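Local coordinates for gamma-glutamyltranspeptidase (Ggt) (Helicobacter pylori 26695, PDB 5BPK), which probably catalyses the hydrolysis and transfer of gamma-glutamyl groups, such as that of glutathione, as an N-terminal nucleophile hydrolase, at residues A88-A93 / K148-K153; M279-S284 / V338-L343. All blocks are in the same frame, centred on the assembly; numbering follows the deposited sequence.

Interaction 1 of 2, residues A88-A93 / K148-K153; sequences AVIHLA and KKYGTK. With EDO (1,2-ethanediol), chain P.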
ATOM      1  N   ALA A  88      -5.084   6.166   4.462  1.00  9.96           N
ATOM      2  CA  ALA A  88      -6.502   5.824   4.323  1.00 11.08           C
ATOM      3  C   ALA A  88      -7.165   6.901   3.495  1.00 11.99           C
ATOM      4  O   ALA A  88      -7.079   8.080   3.830  1.00 13.60           O
ATOM      5  CB  ALA A  88      -7.187   5.736   5.672  1.00 12.12           C
ATOM      6  N   VAL A  89      -7.800   6.495   2.405  1.00  9.63           N
ATOM      7  CA  VAL A  89      -8.619   7.377   1.600  1.00 10.40           C
ATOM      8  C   VAL A  89     -10.078   7.070   1.972  1.00 11.32           C
ATOM      9  O   VAL A  89     -10.517   5.904   1.980  1.00  9.76           O
ATOM     10  CB  VAL A  89      -8.298   7.208   0.101  1.00 11.12           C
ATOM     11  CG1 VAL A  89      -9.351   7.858  -0.776  1.00 13.45           C
ATOM     12  CG2 VAL A  89      -6.932   7.801  -0.197  1.00  9.91           C
ATOM     13  N   ILE A  90     -10.820   8.121   2.317  1.00  9.61           N
ATOM     14  CA  ILE A  90     -12.137   7.950   2.919  1.00 11.56           C
ATOM     15  C   ILE A  90     -13.149   8.813   2.186  1.00 10.71           C
ATOM     16  O   ILE A  90     -12.899   9.991   1.965  1.00 12.53           O
ATOM     17  CB  ILE A  90     -12.127   8.347   4.401  1.00 12.19           C
ATOM     18  CG1 ILE A  90     -11.131   7.473   5.186  1.00 12.73           C
ATOM     19  CG2 ILE A  90     -13.548   8.236   4.977  1.00 15.44           C
ATOM     20  CD1 ILE A  90     -10.824   7.963   6.599  1.00 15.34           C
ATOM     21  N   HIS A  91     -14.271   8.210   1.797  1.00 11.00           N
ATOM     22  CA  HIS A  91     -15.416   8.946   1.267  1.00 12.46           C
ATOM     23  C   HIS A  91     -16.519   8.842   2.309  1.00 12.91           C
ATOM     24  O   HIS A  91     -16.878   7.743   2.719  1.00 12.95           O
ATOM     25  CB  HIS A  91     -15.877   8.375  -0.077  1.00 12.98           C
ATOM     26  CG  HIS A  91     -17.185   8.935  -0.544  1.00 14.01           C
ATOM     27  ND1 HIS A  91     -17.281  10.088  -1.292  1.00 16.90           N
ATOM     28  CD2 HIS A  91     -18.454   8.516  -0.334  1.00 15.94           C
ATOM     29  CE1 HIS A  91     -18.555  10.347  -1.533  1.00 14.56           C
ATOM     30  NE2 HIS A  91     -19.288   9.409  -0.965  1.00 17.66           N
ATOM     31  N   LEU A  92     -17.016   9.993   2.755  1.00 13.09           N
ATOM     32  CA  LEU A  92     -18.027  10.059   3.796  1.00 13.74           C
ATOM     33  C   LEU A  92     -19.403  10.174   3.172  1.00 13.31           C
ATOM     34  O   LEU A  92     -19.561  10.654   2.036  1.00 14.58           O
ATOM     35  CB  LEU A  92     -17.781  11.254   4.707  1.00 13.38           C
ATOM     36  CG  LEU A  92     -16.474  11.242   5.507  1.00 16.35           C
ATOM     37  CD1 LEU A  92     -16.321  12.555   6.250  1.00 25.10           C
ATOM     38  CD2 LEU A  92     -16.456  10.060   6.452  1.00 15.72           C
ATOM     39  N   ALA A  93     -20.399   9.748   3.934  1.00 14.40           N
ATOM     40  CA  ALA A  93     -21.784   9.778   3.490  1.00 14.62           C
ATOM     41  C   ALA A  93     -22.235  11.185   3.098  1.00 16.05           C
ATOM     42  O   ALA A  93     -23.088  11.328   2.236  1.00 17.51           O
ATOM     43  CB  ALA A  93     -22.682   9.202   4.570  1.00 15.06           C
ATOM     44  N   LYS A 148     -11.493   8.554  16.024  1.00 14.32           N
ATOM     45  CA  LYS A 148     -11.919   9.762  16.726  1.00 16.70           C
ATOM     46  C   LYS A 148     -12.737  10.701  15.845  1.00 15.83           C
ATOM     47  O   LYS A 148     -13.748  11.231  16.290  1.00 19.21           O
ATOM     48  CB  LYS A 148     -10.730  10.499  17.338  1.00 18.65           C
ATOM     49  CG  LYS A 148     -10.265   9.890  18.644  1.00 24.68           C
ATOM     50  CD  LYS A 148      -9.257  10.789  19.370  1.00 31.87           C
ATOM     51  CE  LYS A 148      -8.908  10.235  20.749  1.00 35.95           C
ATOM     52  NZ  LYS A 148      -8.150  11.212  21.585  1.00 40.61           N
ATOM     53  N   LYS A 149     -12.309  10.911  14.602  1.00 16.27           N
ATOM     54  CA  LYS A 149     -12.961  11.902  13.734  1.00 16.38           C
ATOM     55  C   LYS A 149     -14.262  11.394  13.105  1.00 15.99           C
ATOM     56  O   LYS A 149     -15.211  12.170  12.949  1.00 17.98           O
ATOM     57  CB  LYS A 149     -12.005  12.361  12.639  1.00 17.98           C
ATOM     58  CG  LYS A 149     -12.370  13.667  11.973  1.00 21.94           C
ATOM     59  CD  LYS A 149     -11.182  14.251  11.216  1.00 26.51           C
ATOM     60  CE  LYS A 149     -11.463  15.666  10.722  1.00 29.82           C
ATOM     61  NZ  LYS A 149     -10.235  16.298  10.136  1.00 29.35           N
ATOM     62  N   TYR A 150     -14.301  10.106  12.754  1.00 15.49           N
ATOM     63  CA  TYR A 150     -15.372   9.562  11.914  1.00 16.20           C
ATOM     64  C   TYR A 150     -16.018   8.261  12.384  1.00 16.68           C
ATOM     65  O   TYR A 150     -16.986   7.826  11.769  1.00 17.30           O
ATOM     66  CB  TYR A 150     -14.872   9.360  10.480  1.00 14.76           C
ATOM     67  CG  TYR A 150     -14.385  10.610   9.793  1.00 16.70           C
ATOM     68  CD1 TYR A 150     -15.248  11.684   9.559  1.00 20.37           C
ATOM     69  CD2 TYR A 150     -13.068  10.721   9.353  1.00 20.21           C
ATOM     70  CE1 TYR A 150     -14.807  12.838   8.929  1.00 18.36           C
ATOM     71  CE2 TYR A 150     -12.616  11.882   8.707  1.00 21.18           C
ATOM     72  CZ  TYR A 150     -13.490  12.934   8.503  1.00 19.44           C
ATOM     73  OH  TYR A 150     -13.063  14.081   7.870  1.00 21.99           O
ATOM     74  N   GLY A 151     -15.502   7.641  13.443  1.00 16.24           N
ATOM     75  CA  GLY A 151     -16.026   6.364  13.933  1.00 18.01           C
ATOM     76  C   GLY A 151     -17.202   6.558  14.874  1.00 17.83           C
ATOM     77  O   GLY A 151     -17.532   7.687  15.253  1.00 18.54           O
ATOM     78  N   THR A 152     -17.835   5.449  15.241  1.00 16.70           N
ATOM     79  CA  THR A 152     -18.949   5.462  16.192  1.00 17.35           C
ATOM     80  C   THR A 152     -18.778   4.475  17.346  1.00 17.48           C
ATOM     81  O   THR A 152     -19.475   4.594  18.356  1.00 19.73           O
ATOM     82  CB  THR A 152     -20.295   5.179  15.491  1.00 17.54           C
ATOM     83  OG1 THR A 152     -20.341   3.816  15.044  1.00 17.59           O
ATOM     84  CG2 THR A 152     -20.504   6.124  14.324  1.00 16.31           C
ATOM     85  N   LYS A 153     -17.874   3.507  17.211  1.00 16.71           N
ATOM     86  CA  LYS A 153     -17.653   2.501  18.250  1.00 18.50           C
ATOM     87  C   LYS A 153     -16.429   2.818  19.086  1.00 20.11           C
ATOM     88  O   LYS A 153     -15.594   3.624  18.697  1.00 21.99           O
ATOM     89  CB  LYS A 153     -17.531   1.109  17.638  1.00 18.93           C
ATOM     90  CG  LYS A 153     -18.765   0.677  16.869  1.00 21.66           C
ATOM     91  CD  LYS A 153     -19.352  -0.616  17.399  1.00 31.11           C
ATOM     92  CE  LYS A 153     -20.708  -0.920  16.767  1.00 31.50           C
ATOM     93  NZ  LYS A 153     -21.473  -1.937  17.548  1.00 33.33           N
TER
HETATM   94  C1  EDO P 702     -21.550   7.274  -1.278  1.00 32.17           C
HETATM   95  O1  EDO P 702     -22.379   6.218  -1.815  1.00 28.56           O
HETATM   96  C2  EDO P 702     -22.355   8.250  -0.430  1.00 32.67           C
HETATM   97  O2  EDO P 702     -22.066   9.622  -0.764  1.00 35.14           O
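Leu92 and Tyr150 meet with their side chains at about a right angle, the leucine coming in over one face of the phenol ring. Leu92 follows directly on strand 85-91; Tyr150 lies at the C-terminal part of helix 139-150. The CB of Tyr150 points toward the 88-93 segment, and chi1 of -60° sets CG opposite the carbonyl carbon, so the ring is carried across the gap to the leucine. Tyr150 CG, the first ring atom, lies 4.0 Å from Leu92 CD2. The next atom round, Tyr150 CD1, has the same methyl, Leu92 CD2, at 3.7 Å. Tyr150 CD2 is the ring atom nearest Ile90, whose CD1 comes in obliquely at a loose 4.5 Å. Farther out, toward CE1 and the hydroxyl, the neighbour is Leu92 CD1, but its modelled approach to Tyr150 CE1 is too short to be trusted and its place there is doubtful. The CH-pi contact is made by the other methyl: Leu92 CD2 stands 4.1 Å from the ring centroid of Tyr150 and 25° off the ring normal. The opposite face is taken by the aliphatic chain of Lys149, whose CG lies over the ring centre, while Trp263 packs edge-to-face with the tyrosine. Val98 of the adjoining strand touches both Ile90 and Tyr150.

On the strand itself, His91 NE2 shares a hydrogen bond of 2.8 Å with O2 of an ethanediol molecule, probably left from crystallisation. Residues 88-91 pair antiparallel with a strand of another Ggt chain, so the sheet runs on across the interface.

Between the end of the strand and the end of the helix region the attraction is therefore dispersion and CH-pi contact, with the phenol ring held between a leucine methyl and the lysine's methylenes.

Interaction 2 of 2, residues M279-S284 / V338-L343; sequences MSPPSS and VPVDKL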
ATOM      1  N   MET A 279      -4.559   8.768  -3.187  1.00 10.62           N
ATOM      2  CA  MET A 279      -3.648   9.337  -2.199  1.00 10.52           C
ATOM      3  C   MET A 279      -2.657  10.322  -2.782  1.00  8.22           C
ATOM      4  O   MET A 279      -1.967  10.039  -3.768  1.00 11.23           O
ATOM      5  CB  MET A 279      -2.885   8.263  -1.444  1.00 11.01           C
ATOM      6  CG  MET A 279      -2.096   8.817  -0.279  1.00 11.20           C
ATOM      7  SD  MET A 279      -3.163   9.535   0.994  1.00 11.13           S
ATOM      8  CE  MET A 279      -2.072  10.814   1.643  1.00 14.42           C
ATOM      9  N   SER A 280      -2.598  11.467  -2.117  1.00 10.86           N
ATOM     10  CA  SER A 280      -1.743  12.591  -2.460  1.00 10.65           C
ATOM     11  C   SER A 280      -0.367  12.435  -1.799  1.00 10.27           C
ATOM     12  O   SER A 280      -0.148  11.490  -1.039  1.00 11.78           O
ATOM     13  CB  SER A 280      -2.428  13.850  -1.948  1.00 11.54           C
ATOM     14  OG  SER A 280      -2.904  13.661  -0.619  1.00 11.86           O
ATOM     15  N   PRO A 281       0.564  13.377  -2.064  1.00 10.13           N
ATOM     16  CA  PRO A 281       1.844  13.303  -1.374  1.00 10.26           C
ATOM     17  C   PRO A 281       1.654  13.217   0.140  1.00 10.61           C
ATOM     18  O   PRO A 281       0.816  13.922   0.693  1.00 10.81           O
ATOM     19  CB  PRO A 281       2.534  14.599  -1.799  1.00 11.33           C
ATOM     20  CG  PRO A 281       2.070  14.759  -3.217  1.00  9.41           C
ATOM     21  CD  PRO A 281       0.603  14.372  -3.150  1.00 11.09           C
ATOM     22  N   PRO A 282       2.444  12.376   0.822  1.00 11.00           N
ATOM     23  CA  PRO A 282       3.706  11.760   0.430  1.00 10.57           C
ATOM     24  C   PRO A 282       3.636  10.441  -0.340  1.00 10.40           C
ATOM     25  O   PRO A 282       4.665   9.793  -0.506  1.00 11.16           O
ATOM     26  CB  PRO A 282       4.406  11.561   1.774  1.00 11.29           C
ATOM     27  CG  PRO A 282       3.295  11.261   2.685  1.00 12.13           C
ATOM     28  CD  PRO A 282       2.168  12.146   2.246  1.00 10.51           C
ATOM     29  N   SER A 283       2.461  10.057  -0.826  1.00 10.69           N
ATOM     30  CA  SER A 283       2.416   9.046  -1.877  1.00  9.48           C
ATOM     31  C   SER A 283       2.490   9.693  -3.262  1.00 10.71           C
ATOM     32  O   SER A 283       1.998  10.801  -3.465  1.00 11.53           O
ATOM     33  CB  SER A 283       1.175   8.184  -1.788  1.00 11.23           C
ATOM     34  OG  SER A 283       1.333   7.082  -2.647  1.00 12.03           O
ATOM     35  N   SER A 284       3.112   8.977  -4.194  1.00 10.58           N
ATOM     36  CA  SER A 284       3.089   9.296  -5.614  1.00 10.44           C
ATOM     37  C   SER A 284       1.934   8.564  -6.300  1.00 12.04           C
ATOM     38  O   SER A 284       1.613   8.845  -7.457  1.00 12.34           O
ATOM     39  CB  SER A 284       4.399   8.833  -6.260  1.00 10.91           C
ATOM     40  OG  SER A 284       4.495   7.412  -6.256  1.00 11.47           O
ATOM     41  N   VAL A 338       6.022  19.769  -5.085  1.00 12.84           N
ATOM     42  CA  VAL A 338       5.561  18.646  -5.899  1.00 12.60           C
ATOM     43  C   VAL A 338       4.468  19.145  -6.841  1.00 13.51           C
ATOM     44  O   VAL A 338       3.424  19.631  -6.383  1.00 14.52           O
ATOM     45  CB  VAL A 338       5.010  17.494  -5.036  1.00 11.78           C
ATOM     46  CG1 VAL A 338       4.600  16.314  -5.936  1.00 12.68           C
ATOM     47  CG2 VAL A 338       6.031  17.070  -4.000  1.00 13.74           C
ATOM     48  N   PRO A 339       4.713  19.071  -8.166  1.00 13.09           N
ATOM     49  CA  PRO A 339       3.792  19.663  -9.141  1.00 13.75           C
ATOM     50  C   PRO A 339       2.603  18.747  -9.458  1.00 12.67           C
ATOM     51  O   PRO A 339       2.371  18.377 -10.612  1.00 13.02           O
ATOM     52  CB  PRO A 339       4.691  19.869 -10.365  1.00 15.41           C
ATOM     53  CG  PRO A 339       5.659  18.743 -10.276  1.00 15.48           C
ATOM     54  CD  PRO A 339       5.965  18.633  -8.813  1.00 13.76           C
ATOM     55  N   VAL A 340       1.823  18.425  -8.433  1.00 12.84           N
ATOM     56  CA  VAL A 340       0.724  17.474  -8.587  1.00 12.58           C
ATOM     57  C   VAL A 340      -0.247  17.967  -9.650  1.00 12.36           C
ATOM     58  O   VAL A 340      -0.616  17.213 -10.543  1.00 12.72           O
ATOM     59  CB  VAL A 340      -0.039  17.234  -7.257  1.00 11.98           C
ATOM     60  CG1 VAL A 340      -1.295  16.367  -7.492  1.00 13.44           C
ATOM     61  CG2 VAL A 340       0.885  16.595  -6.212  1.00 13.53           C
ATOM     62  N   ASP A 341      -0.626  19.240  -9.561  1.00 13.94           N
ATOM     63  CA  ASP A 341      -1.606  19.821 -10.479  1.00 14.91           C
ATOM     64  C   ASP A 341      -1.141  19.752 -11.932  1.00 15.00           C
ATOM     65  O   ASP A 341      -1.958  19.531 -12.821  1.00 15.37           O
ATOM     66  CB  ASP A 341      -1.929  21.274 -10.100  1.00 16.16           C
ATOM     67  CG  ASP A 341      -2.852  21.380  -8.885  1.00 24.06           C
ATOM     68  OD1 ASP A 341      -3.420  20.358  -8.442  1.00 28.74           O
ATOM     69  OD2 ASP A 341      -3.021  22.504  -8.374  1.00 29.34           O
ATOM     70  N   LYS A 342       0.155  19.943 -12.174  1.00 13.64           N
ATOM     71  CA  LYS A 342       0.692  19.836 -13.538  1.00 14.06           C
ATOM     72  C   LYS A 342       0.695  18.387 -14.023  1.00 12.90           C
ATOM     73  O   LYS A 342       0.387  18.116 -15.179  1.00 16.02           O
ATOM     74  CB  LYS A 342       2.105  20.431 -13.637  1.00 15.57           C
ATOM     75  CG  LYS A 342       2.148  21.952 -13.476  1.00 22.26           C
ATOM     76  CD  LYS A 342       3.577  22.463 -13.471  1.00 23.78           C
ATOM     77  CE  LYS A 342       3.639  23.966 -13.247  1.00 28.34           C
ATOM     78  NZ  LYS A 342       5.046  24.453 -13.310  1.00 30.28           N
ATOM     79  N   LEU A 343       1.055  17.458 -13.145  1.00 12.58           N
ATOM     80  CA  LEU A 343       1.121  16.047 -13.512  1.00 11.94           C
ATOM     81  C   LEU A 343      -0.256  15.440 -13.825  1.00 11.44           C
ATOM     82  O   LEU A 343      -0.346  14.539 -14.656  1.00 11.80           O
ATOM     83  CB  LEU A 343       1.841  15.231 -12.421  1.00 12.56           C
ATOM     84  CG  LEU A 343       3.343  15.506 -12.256  1.00 12.30           C
ATOM     85  CD1 LEU A 343       3.857  14.825 -11.004  1.00 14.45           C
ATOM     86  CD2 LEU A 343       4.169  15.076 -13.504  1.00 12.29           C
TER
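Pro281 supplies more than half of the surface buried here, and its ring reaches the two valines Val338 and Val340 through one corner. The CG atom of Pro281, at the far point of the pyrrolidine, lies 3.7 Å from Val340 CG2 and 4.0 Å from Val338 CG1. The neighbouring ring carbon, Pro281 CD, also meets Val340 CG2, at 3.8 Å, so that methyl rests alongside the CG-CD edge of the proline.

The two valines offer different branches. In Val340 the touching methyl is CG2, set opposite the carbonyl carbon by a chi1 of 173°; in Val338 it is CG1, anti to the backbone N. Pro339, between them, is the centre of an inverse gamma turn and the N-cap residue of helix 340-343. That sharp bend lets the residues before and after it both face Pro281. Val340 also touches Val267 of strand 262-271, and Val338 packs on Met330 and Ala333.

The proline belongs to a loop tied by several bonds. Its peptide bond to Pro282 is cis; Pro282 turns its CB away from the valines, and its ring touches Phe87 and Arg264. Ser283 N closes the turn onto Ser280 O at 3.0 Å, and the OG of Ser283 caps Gly285 N as helix 285-296 begins. Ser72 and Met74 of another Ggt chain take further bonds from the loop.

A cis Pro-Pro turn linking strand 274-278 to helix 285-296 is thus fitted against the start of a short helix: an apolar loop-to-helix contact in the Ntn-hydrolase fold, with the Pro281 side chain about 12 Å from the bound dihydro-oxazolyl amino acid, which is probably derived from acivicin.

In the fold
Interactions 1 and 2 belong to the two strands that are outermost within this chain in the four-stranded antiparallel sheet: 88-93 lies on and just past strand 85-91, while 279-284 follows strand 274-278. Their centres are about 23 Å apart, yet Val89 CG2 packs 3.9 Å from Met279 N. Both are apolar. Interaction 1 is the more buried and has an aromatic character, joining the sheet to helix 139-150; interaction 2 is partly buried, purely aliphatic, and joins a loop to helix 340-343. Another Ggt chain adjoins both, extending the sheet beside the first and bonding to the serine-rich turn of the second.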